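PDB 6I5R: sugar ABC transporter substrate-binding protein, BlMnBP1, which binds manno-oligosaccharides such as mannobiose and probably hands them to an ABC transporter for uptake by the bifidobacterium. Local coordinates for residues A[100-105]-A[319-324]; A[115-120]-A[139-144]; A[151-156]-A[270-275]; A[159-164]-A[183-188]. One frame throughout, in Å; residues are numbered along the deposited sequence.

Contact 1 (A[100-105]-A[319-324]). With BMA (beta-D-mannopyranose), chain B.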
# COMPACT_ATOMS: atom_id res chain seq x y z
N ILE A 100 16.47 10.75 -2.57
CA ILE A 100 15.63 9.62 -2.20
C ILE A 100 14.19 9.98 -2.53
O ILE A 100 13.75 11.08 -2.22
CB ILE A 100 15.70 9.31 -0.69
CG1 ILE A 100 17.09 8.96 -0.23
CG2 ILE A 100 14.71 8.17 -0.33
CD1 ILE A 100 17.24 9.19 1.25
N MET A 101 13.45 9.03 -3.12
CA MET A 101 12.00 9.14 -3.21
C MET A 101 11.36 7.81 -2.83
O MET A 101 12.03 6.77 -2.78
CB MET A 101 11.51 9.55 -4.61
CG MET A 101 11.71 8.52 -5.67
SD MET A 101 10.71 8.79 -7.16
CE MET A 101 11.39 10.40 -7.69
N MET A 102 10.06 7.84 -2.55
CA MET A 102 9.32 6.59 -2.44
C MET A 102 8.99 6.16 -3.87
O MET A 102 8.44 6.94 -4.66
CB MET A 102 8.06 6.77 -1.59
CG MET A 102 8.30 7.46 -0.27
SD MET A 102 9.73 6.91 0.71
CE MET A 102 9.24 5.25 1.25
N ILE A 103 9.36 4.93 -4.21
CA ILE A 103 9.27 4.45 -5.58
C ILE A 103 7.82 4.45 -6.05
O ILE A 103 6.95 3.85 -5.41
CB ILE A 103 9.85 3.03 -5.70
CG1 ILE A 103 11.32 3.06 -5.31
CG2 ILE A 103 9.62 2.50 -7.08
CD1 ILE A 103 11.93 1.72 -5.08
N PRO A 104 7.54 5.16 -7.15
CA PRO A 104 6.18 5.22 -7.70
C PRO A 104 5.93 4.01 -8.62
O PRO A 104 6.58 2.98 -8.46
CB PRO A 104 6.18 6.51 -8.50
CG PRO A 104 7.62 6.65 -8.93
CD PRO A 104 8.44 6.14 -7.81
N ALA A 105 4.97 4.15 -9.54
CA ALA A 105 4.56 2.99 -10.33
C ALA A 105 5.49 2.81 -11.53
O ALA A 105 5.22 3.36 -12.63
CB ALA A 105 3.10 3.16 -10.73
N GLY A 319 5.03 -4.09 1.46
CA GLY A 319 5.50 -2.75 1.65
C GLY A 319 4.42 -1.76 1.26
O GLY A 319 3.67 -1.97 0.31
N ASP A 320 4.33 -0.68 2.03
CA ASP A 320 3.48 0.44 1.64
C ASP A 320 4.11 1.26 0.52
O ASP A 320 3.58 1.33 -0.59
CB ASP A 320 3.19 1.31 2.87
CG ASP A 320 2.51 2.60 2.50
OD1 ASP A 320 1.37 2.59 1.98
OD2 ASP A 320 3.10 3.64 2.75
N TYR A 321 5.30 1.81 0.79
CA TYR A 321 6.08 2.59 -0.15
C TYR A 321 7.55 2.33 0.16
O TYR A 321 7.94 2.29 1.33
CB TYR A 321 5.80 4.08 -0.01
CG TYR A 321 4.91 4.68 -1.07
CD1 TYR A 321 5.28 4.69 -2.41
CD2 TYR A 321 3.71 5.28 -0.73
CE1 TYR A 321 4.50 5.28 -3.37
CE2 TYR A 321 2.90 5.85 -1.69
CZ TYR A 321 3.31 5.86 -3.02
OH TYR A 321 2.51 6.45 -3.98
N SER A 322 8.36 2.13 -0.88
CA SER A 322 9.75 1.77 -0.68
C SER A 322 10.67 2.94 -1.00
O SER A 322 10.43 3.68 -1.96
CB SER A 322 10.13 0.57 -1.54
OG SER A 322 9.49 -0.59 -1.05
N TYR A 323 11.73 3.07 -0.21
CA TYR A 323 12.77 4.06 -0.50
C TYR A 323 13.63 3.64 -1.68
O TYR A 323 14.15 2.52 -1.71
CB TYR A 323 13.68 4.24 0.68
CG TYR A 323 13.06 4.50 2.01
CD1 TYR A 323 12.62 5.77 2.35
CD2 TYR A 323 12.91 3.48 2.93
CE1 TYR A 323 12.07 6.01 3.56
CE2 TYR A 323 12.36 3.72 4.16
CZ TYR A 323 11.93 4.97 4.47
OH TYR A 323 11.40 5.21 5.68
N GLY A 324 13.81 4.55 -2.64
CA GLY A 324 14.75 4.36 -3.72
C GLY A 324 15.65 5.57 -3.85
O GLY A 324 15.26 6.69 -3.55
C1 BMA B . -1.41 8.08 1.53
C2 BMA B . -1.28 7.67 0.03
C3 BMA B . -1.31 6.18 -0.06
C4 BMA B . -0.35 5.54 0.95
C5 BMA B . -0.64 6.04 2.37
C6 BMA B . 0.35 5.48 3.37
O2 BMA B . -0.01 8.03 -0.50
O3 BMA B . -0.99 5.69 -1.36
O4 BMA B . -0.55 4.15 0.91
O5 BMA B . -0.50 7.47 2.36
O6 BMA B . 1.68 5.95 3.09
O HOH W 1 7.23 1.93 -3.42
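Met101 with Gly324 and Met102 with Tyr323 are the two residue pairs of a short antiparallel strand contact, buried in the sheet where strand 100-102 meets strand 314-325 beside the sugar pocket. In the first, hydrogen-bonded pair, Gly324 N donates to Met101 O at 2.8 Å and Gly324 O accepts from Met101 N. Further on, Ile103 N donates to Ser322 O at 2.8 Å, and a water then bridges the chains, giving a hydrogen to Ile103 O and taking one from Ser322 N. Met102 and Tyr323 lie side by side. The Met102 chain is turned at chi2 and again at chi3 (-69°), which puts the CE methyl over one face of the Tyr323 ring, 3.9 Å from CE to the ring centroid, in a CH-pi contact offset toward the rim. SD approaches obliquely, 3.5 Å from Tyr323 CD1, a Met-aromatic contact. The strand order 73-79, 38-44, 100-102, with 314-325 added antiparallel, fits one lobe of the type II periplasmic binding protein fold. Nearer the pocket, Met102 CB rests 3.6 Å from Tyr321 CD1, while Ile103 O lies in the plane of the Tyr321 ring at its edge, 3.5 Å from CE1. Mannose O2 also lies near that plane, by CE2. The neighbouring Asp320 grips the same mannose with both oxygens, OD1 accepting from O4 at 2.7 Å and OD2 from O6; OD2 is also bonded to Asn145 ND2. An alanine at Asp320 would probably leave both sugar hydroxyls and the Asn145 amide without their acceptors.

Contact 2 (A[115-120]-A[139-144]). With ZN (zinc ion), chain H.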
# COMPACT_ATOMS: atom_id res chain seq x y z
N PHE A 115 17.44 3.71 -10.25
CA PHE A 115 17.65 3.54 -8.83
C PHE A 115 18.96 2.83 -8.58
O PHE A 115 19.39 1.96 -9.36
CB PHE A 115 16.50 2.74 -8.16
CG PHE A 115 15.16 3.43 -8.23
CD1 PHE A 115 14.96 4.67 -7.67
CD2 PHE A 115 14.11 2.83 -8.89
CE1 PHE A 115 13.74 5.30 -7.78
CE2 PHE A 115 12.89 3.46 -8.99
CZ PHE A 115 12.72 4.70 -8.45
N VAL A 116 19.58 3.21 -7.48
CA VAL A 116 20.81 2.56 -7.02
C VAL A 116 20.47 1.19 -6.45
O VAL A 116 19.60 1.09 -5.58
CB VAL A 116 21.50 3.41 -5.96
CG1 VAL A 116 22.77 2.71 -5.45
CG2 VAL A 116 21.80 4.80 -6.49
N PRO A 117 21.15 0.12 -6.86
CA PRO A 117 20.93 -1.17 -6.19
C PRO A 117 21.52 -1.12 -4.78
O PRO A 117 22.64 -0.67 -4.58
CB PRO A 117 21.66 -2.18 -7.09
CG PRO A 117 22.68 -1.37 -7.83
CD PRO A 117 22.16 0.04 -7.94
N TYR A 118 20.71 -1.54 -3.80
CA TYR A 118 21.18 -1.65 -2.43
C TYR A 118 22.13 -2.82 -2.25
O TYR A 118 22.92 -2.81 -1.31
CB TYR A 118 20.01 -1.84 -1.46
CG TYR A 118 19.17 -0.60 -1.28
CD1 TYR A 118 19.57 0.42 -0.42
CD2 TYR A 118 17.97 -0.45 -1.95
CE1 TYR A 118 18.79 1.56 -0.25
CE2 TYR A 118 17.23 0.68 -1.83
CZ TYR A 118 17.61 1.68 -0.98
OH TYR A 118 16.82 2.80 -0.87
N GLY A 119 22.05 -3.82 -3.11
CA GLY A 119 22.81 -5.05 -2.93
C GLY A 119 22.07 -6.23 -3.54
O GLY A 119 20.91 -6.14 -3.90
N GLU A 120 22.80 -7.34 -3.69
CA GLU A 120 22.18 -8.58 -4.15
C GLU A 120 20.97 -8.86 -3.29
O GLU A 120 21.04 -8.76 -2.06
CB GLU A 120 23.13 -9.77 -4.04
CG GLU A 120 23.97 -10.13 -5.26
CD GLU A 120 24.70 -11.46 -5.05
OE1 GLU A 120 24.08 -12.48 -4.78
OE2 GLU A 120 25.93 -11.49 -5.12
N GLN A 139 18.95 -7.96 -8.00
CA GLN A 139 19.34 -6.84 -7.17
C GLN A 139 18.08 -6.22 -6.57
O GLN A 139 17.04 -6.16 -7.23
CB GLN A 139 20.10 -5.79 -7.97
CG GLN A 139 21.41 -6.23 -8.56
CD GLN A 139 22.54 -6.32 -7.52
OE1 GLN A 139 22.70 -5.45 -6.69
NE2 GLN A 139 23.35 -7.39 -7.61
N THR A 140 18.20 -5.76 -5.33
CA THR A 140 17.15 -5.02 -4.64
C THR A 140 17.35 -3.51 -4.81
O THR A 140 18.42 -2.96 -4.49
CB THR A 140 17.16 -5.41 -3.16
OG1 THR A 140 16.85 -6.81 -3.02
CG2 THR A 140 16.16 -4.59 -2.39
N TYR A 141 16.30 -2.83 -5.30
CA TYR A 141 16.32 -1.40 -5.58
C TYR A 141 15.42 -0.58 -4.66
O TYR A 141 15.48 0.66 -4.70
CB TYR A 141 15.91 -1.15 -7.03
CG TYR A 141 16.86 -1.73 -8.02
CD1 TYR A 141 16.70 -3.02 -8.53
CD2 TYR A 141 17.93 -0.98 -8.48
CE1 TYR A 141 17.58 -3.53 -9.46
CE2 TYR A 141 18.82 -1.48 -9.37
CZ TYR A 141 18.64 -2.74 -9.88
OH TYR A 141 19.56 -3.22 -10.80
N GLY A 142 14.60 -1.22 -3.84
CA GLY A 142 13.78 -0.50 -2.89
C GLY A 142 13.69 -1.25 -1.58
O GLY A 142 13.71 -2.48 -1.54
N ILE A 143 13.60 -0.49 -0.49
CA ILE A 143 13.38 -1.01 0.85
C ILE A 143 12.06 -0.43 1.36
O ILE A 143 11.85 0.79 1.31
CB ILE A 143 14.52 -0.63 1.80
CG1 ILE A 143 15.87 -1.11 1.23
CG2 ILE A 143 14.27 -1.19 3.20
CD1 ILE A 143 17.06 -0.96 2.19
N ALA A 144 11.19 -1.29 1.88
CA ALA A 144 9.87 -0.83 2.29
C ALA A 144 9.97 0.09 3.50
O ALA A 144 10.84 -0.08 4.36
CB ALA A 144 8.98 -2.03 2.62
ZN ZN H . 25.74 -13.75 -4.82
O HOH W 2 17.39 2.63 -4.79
O HOH W 3 26.37 -13.33 -2.87
O HOH W 4 27.35 -13.30 -4.82
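Tyr118 N donates to Thr140 O at 2.8 Å just ahead of the short, weakly bonded strand 119-120, which runs antiparallel to strand 139-155 of the sheet. Thr140 N answers with a 3.1 Å bond to Gly119 O. Glu120 and Gln139 follow as a non-hydrogen-bonded pair with diverging side chains. Two carbonyls that do not meet directly share a water, which donates to Val116 O at 2.8 Å and to Tyr141 O at 2.7 Å. The side-chain hydroxyls find partners beyond the two segments: Tyr118 OH bonds to Tyr323 O, and Thr140 OG1 to Ala131 O and Thr121 OG1. Gly119 has backbone angles that would jam a CB against the preceding carbonyl oxygen, so the position calls for glycine. Around this polar frame the aromatic rings pack. Ile143 CG1 lies over the centre of the Tyr118 ring, 3.8 Å from its centroid, a CH-pi contact, while the Tyr141 ring turns its edge to Phe115 O, 3.4 Å from CD2, and touches Pro117 CB obliquely. Glu120, at the N-cap position of helix 121-124, extends beyond CG to a zinc ion, which its carboxylate chelates with OE1 at 2.1 Å and OE2 at 2.3 Å.

Contact 3 (A[151-156]-A[270-275])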
# COMPACT_ATOMS: atom_id res chain seq x y z
N GLY A 151 -6.78 -4.22 4.92
CA GLY A 151 -7.90 -4.66 5.73
C GLY A 151 -8.95 -3.61 5.66
O GLY A 151 -9.06 -2.87 4.68
N ILE A 152 -9.78 -3.53 6.70
CA ILE A 152 -10.80 -2.50 6.75
C ILE A 152 -10.71 -1.78 8.08
O ILE A 152 -10.72 -2.41 9.14
CB ILE A 152 -12.22 -3.08 6.53
CG1 ILE A 152 -12.29 -3.70 5.12
CG2 ILE A 152 -13.25 -1.97 6.72
CD1 ILE A 152 -13.66 -4.18 4.70
N VAL A 153 -10.62 -0.46 8.02
CA VAL A 153 -10.72 0.36 9.21
C VAL A 153 -12.19 0.59 9.52
O VAL A 153 -12.97 0.95 8.63
CB VAL A 153 -9.99 1.70 9.03
CG1 VAL A 153 -10.03 2.54 10.33
CG2 VAL A 153 -8.59 1.49 8.60
N TYR A 154 -12.58 0.42 10.79
CA TYR A 154 -13.99 0.45 11.13
C TYR A 154 -14.16 1.07 12.50
O TYR A 154 -13.22 1.14 13.30
CB TYR A 154 -14.60 -0.95 11.05
CG TYR A 154 -14.32 -1.89 12.20
CD1 TYR A 154 -13.12 -2.60 12.27
CD2 TYR A 154 -15.27 -2.12 13.16
CE1 TYR A 154 -12.89 -3.48 13.31
CE2 TYR A 154 -15.05 -2.98 14.19
CZ TYR A 154 -13.87 -3.65 14.28
OH TYR A 154 -13.71 -4.53 15.36
N ASN A 155 -15.34 1.60 12.73
CA ASN A 155 -15.67 2.23 14.00
C ASN A 155 -16.46 1.24 14.84
O ASN A 155 -17.60 0.91 14.51
CB ASN A 155 -16.44 3.53 13.78
CG ASN A 155 -16.72 4.24 15.09
OD1 ASN A 155 -17.31 3.67 15.99
ND2 ASN A 155 -16.26 5.50 15.22
N LYS A 156 -15.86 0.81 15.95
CA LYS A 156 -16.46 -0.20 16.83
C LYS A 156 -17.74 0.30 17.48
O LYS A 156 -18.64 -0.51 17.75
CB LYS A 156 -15.47 -0.58 17.91
CG LYS A 156 -14.14 -1.00 17.38
CD LYS A 156 -13.08 -1.06 18.48
CE LYS A 156 -11.97 -2.03 18.14
NZ LYS A 156 -11.20 -2.46 19.37
N GLY A 270 -11.39 12.54 10.63
CA GLY A 270 -12.13 12.96 11.80
C GLY A 270 -13.51 12.33 11.85
O GLY A 270 -14.02 12.00 12.93
N LYS A 271 -14.14 12.16 10.69
CA LYS A 271 -15.47 11.58 10.65
C LYS A 271 -15.47 10.13 11.12
O LYS A 271 -16.38 9.71 11.83
CB LYS A 271 -16.04 11.66 9.23
CG LYS A 271 -16.39 13.07 8.77
CD LYS A 271 -17.12 12.99 7.45
CE LYS A 271 -17.37 14.32 6.85
NZ LYS A 271 -17.79 14.13 5.45
N MET A 272 -14.46 9.33 10.72
CA MET A 272 -14.32 7.97 11.24
C MET A 272 -14.17 7.99 12.76
O MET A 272 -14.84 7.23 13.48
CB MET A 272 -13.11 7.30 10.58
CG MET A 272 -12.53 6.09 11.33
SD MET A 272 -13.62 4.67 11.20
CE MET A 272 -13.31 4.27 9.49
N ASN A 273 -13.28 8.85 13.26
CA ASN A 273 -13.01 8.91 14.69
C ASN A 273 -14.28 9.24 15.46
O ASN A 273 -14.50 8.75 16.57
CB ASN A 273 -11.93 9.97 14.96
CG ASN A 273 -11.40 9.93 16.38
OD1 ASN A 273 -11.98 10.53 17.30
ND2 ASN A 273 -10.29 9.21 16.57
N ASN A 274 -15.13 10.07 14.88
CA ASN A 274 -16.31 10.55 15.59
C ASN A 274 -17.55 9.74 15.27
O ASN A 274 -18.65 10.10 15.73
CB ASN A 274 -16.53 12.02 15.28
CG ASN A 274 -15.43 12.92 15.89
OD1 ASN A 274 -15.04 12.76 17.07
ND2 ASN A 274 -14.91 13.83 15.09
N GLY A 275 -17.41 8.67 14.49
CA GLY A 275 -18.51 7.77 14.23
C GLY A 275 -19.49 8.21 13.16
O GLY A 275 -20.64 7.76 13.19
O HOH W 5 -16.60 7.17 17.65
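Asn155 holds the end of helix 265-273 through its side-chain amide, ND2 donating to Met272 O at 2.8 Å. The bond is nearly straight (159° at the hydrogen), runs close to the line of the carbonyl, and has its acceptor in the plane of the amide. Met272 O is gripped twice, since Gly275 N also donates to it at 3.1 Å. ND2 makes a second bond, 3.0 Å to a water that in turn donates to Asn273 O, and it packs 3.3 Å from Gly275 CA. The side chain of Met272 runs back toward the strand. Turned at chi2 and chi3, it places CE 3.4 Å from Val153 O and 3.8 Å from Val153 CG1, with SD beside the backbone between Tyr154 and Asn155. Gly275 closes the helix in a Schellman motif, with a positive phi (81°) that favours glycine, and from there the chain enters strand 277-283, an antiparallel neighbour of strand 139-155 in the sheet. The same helix carries Trp265, Glu266 and Lys269 of the sugar pocket. In Asn155, CG anti to the backbone N (chi1 -177°) carries the amide toward the helix end; its OD1 caps helix 156-162 by accepting from Val158 N, so the same amide serves the ends of two helices. In the next layer Met290 and Ile300 each touch both Val153 and Met272, with Met280 against Met272. Asn273 is held by two bonds, OD1 to His296 N and ND2 to Met290 O.

Contact 4 (A[159-164]-A[183-188]). With ZN (zinc ion), chain K.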
# COMPACT_ATOMS: atom_id res chain seq x y z
N PHE A 159 -20.47 0.01 14.95
CA PHE A 159 -20.82 -1.40 14.82
C PHE A 159 -21.72 -1.86 15.97
O PHE A 159 -22.70 -2.58 15.75
CB PHE A 159 -19.54 -2.25 14.72
CG PHE A 159 -19.01 -2.39 13.30
CD1 PHE A 159 -18.89 -1.29 12.46
CD2 PHE A 159 -18.64 -3.62 12.82
CE1 PHE A 159 -18.43 -1.44 11.17
CE2 PHE A 159 -18.21 -3.77 11.53
CZ PHE A 159 -18.08 -2.67 10.71
N GLU A 160 -21.40 -1.45 17.20
CA GLU A 160 -22.24 -1.82 18.34
C GLU A 160 -23.63 -1.21 18.22
O GLU A 160 -24.64 -1.87 18.52
CB GLU A 160 -21.55 -1.40 19.64
CG GLU A 160 -22.20 -1.89 20.95
CD GLU A 160 -22.05 -3.41 21.23
OE1 GLU A 160 -20.94 -3.94 21.47
OE2 GLU A 160 -23.07 -4.12 21.24
N GLU A 161 -23.72 0.04 17.74
CA GLU A 161 -25.03 0.66 17.58
C GLU A 161 -25.87 -0.08 16.54
O GLU A 161 -27.09 -0.18 16.66
CB GLU A 161 -24.88 2.12 17.18
CG GLU A 161 -26.18 2.86 17.00
CD GLU A 161 -26.85 3.27 18.31
OE1 GLU A 161 -26.36 2.91 19.40
OE2 GLU A 161 -27.89 3.94 18.24
N ALA A 162 -25.22 -0.58 15.49
CA ALA A 162 -25.89 -1.34 14.45
C ALA A 162 -26.26 -2.75 14.90
O ALA A 162 -27.02 -3.45 14.21
CB ALA A 162 -24.98 -1.39 13.22
N GLY A 163 -25.79 -3.18 16.06
CA GLY A 163 -26.12 -4.53 16.49
C GLY A 163 -25.28 -5.60 15.84
O GLY A 163 -25.65 -6.77 15.88
N ILE A 164 -24.15 -5.24 15.25
CA ILE A 164 -23.26 -6.22 14.65
C ILE A 164 -22.55 -6.96 15.79
O ILE A 164 -21.88 -6.36 16.63
CB ILE A 164 -22.26 -5.55 13.69
CG1 ILE A 164 -23.03 -4.88 12.54
CG2 ILE A 164 -21.24 -6.57 13.18
CD1 ILE A 164 -22.18 -3.93 11.69
N GLU A 183 -29.42 1.46 8.40
CA GLU A 183 -30.79 1.56 8.90
C GLU A 183 -30.83 1.98 10.35
O GLU A 183 -31.78 2.65 10.77
CB GLU A 183 -31.52 0.24 8.71
CG GLU A 183 -31.79 -0.01 7.26
CD GLU A 183 -32.56 -1.23 6.99
OE1 GLU A 183 -32.79 -1.99 7.95
OE2 GLU A 183 -32.96 -1.43 5.82
N LYS A 184 -29.80 1.66 11.12
CA LYS A 184 -29.86 1.88 12.55
C LYS A 184 -28.90 2.92 13.09
O LYS A 184 -29.01 3.28 14.26
CB LYS A 184 -29.62 0.56 13.29
CG LYS A 184 -30.65 -0.50 13.00
CD LYS A 184 -30.20 -1.86 13.47
CE LYS A 184 -29.58 -1.82 14.89
NZ LYS A 184 -30.56 -1.28 15.84
N THR A 185 -27.95 3.40 12.30
CA THR A 185 -27.05 4.44 12.80
C THR A 185 -27.12 5.64 11.87
O THR A 185 -27.83 5.64 10.86
CB THR A 185 -25.60 3.96 12.89
OG1 THR A 185 -25.03 3.95 11.58
CG2 THR A 185 -25.50 2.57 13.51
N LYS A 186 -26.33 6.66 12.21
CA LYS A 186 -26.23 7.86 11.39
C LYS A 186 -24.93 7.91 10.59
O LYS A 186 -24.59 8.97 10.05
CB LYS A 186 -26.31 9.11 12.27
CG LYS A 186 -27.58 9.21 13.08
CD LYS A 186 -27.54 10.37 14.05
CE LYS A 186 -28.78 10.34 14.91
NZ LYS A 186 -29.03 8.98 15.48
N ALA A 187 -24.19 6.81 10.53
CA ALA A 187 -22.90 6.83 9.87
C ALA A 187 -23.03 6.46 8.40
O ALA A 187 -23.88 5.67 8.01
CB ALA A 187 -21.91 5.87 10.54
N VAL A 188 -22.13 7.00 7.58
CA VAL A 188 -21.96 6.48 6.22
C VAL A 188 -21.42 5.05 6.36
O VAL A 188 -20.34 4.87 6.95
CB VAL A 188 -21.01 7.36 5.40
CG1 VAL A 188 -20.71 6.72 4.05
CG2 VAL A 188 -21.60 8.75 5.21
ZN ZN K . -21.63 -5.64 21.94
O HOH W 6 -30.53 2.70 16.46
O HOH W 7 -23.07 -5.96 21.43
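Ala162 and Lys184 bring the C-terminal ends of helices 156-162 and 171-184 together, their CA atoms 5.5 Å apart; Gly163 ends the first helix in a Schellman motif with positive phi, and Thr185 is where the second leaves helical geometry. Thr185 packs through its methyl. CG2 lies 3.6 Å from Glu161 CG and 4.0 Å from Ala162 CB, and the Glu161 and Thr185 side chains pass alongside, running opposite ways. A chi1 of 77° places OG1 between the backbone N and the carbonyl carbon, where it accepts from Ala187 N at 3.2 Å in an ST turn and also bonds to Ile181 O in the last turn of its own helix, 171-184. A valine at Thr185 would probably leave Ala187 N and Ile181 O without this partner and the turn after the helix freer to move. In Lys184 the turn at chi3 (45°) sets CE 3.1 Å from Ala162 O. A water donates to Lys184 O at 2.7 Å and, weakly, to Glu161 OE2. Further round the first helix, Glu160 chelates a zinc ion through both carboxylate oxygens. Glu161 OE2 stays 6.3 Å from Lys184 NZ and 5.9 Å from Lys186 NZ, so neither lysine forms a salt bridge with it; the helix ends meet at the surface through carbon packing, the aliphatic end of Lys184 on a carbonyl and a shared water, with charge probably adding only a general attraction.

Contact 2 lies across the chain's centre from contacts 3 and 4, with contact 1 nearer the middle. Strand 139-155 runs between: its start belongs to contact 2 and its end to contact 3, whose centres lie 36 Å apart. Contacts 1 and 2, with centres 11 Å apart, touch where strand 314-325 pairs with strand 139-155, Tyr323 N lying 2.7 Å from Ile143 O. Contacts 3 and 4, 12 Å apart, follow through helix 156-162, and Tyr154 meets Phe159 between them. Along the chain, contact 1 encloses the other three, and contact 4 falls within contact 3. Strand 139-155, broken along its length, joins the two regions, consistent with two lobes closing on a sugar.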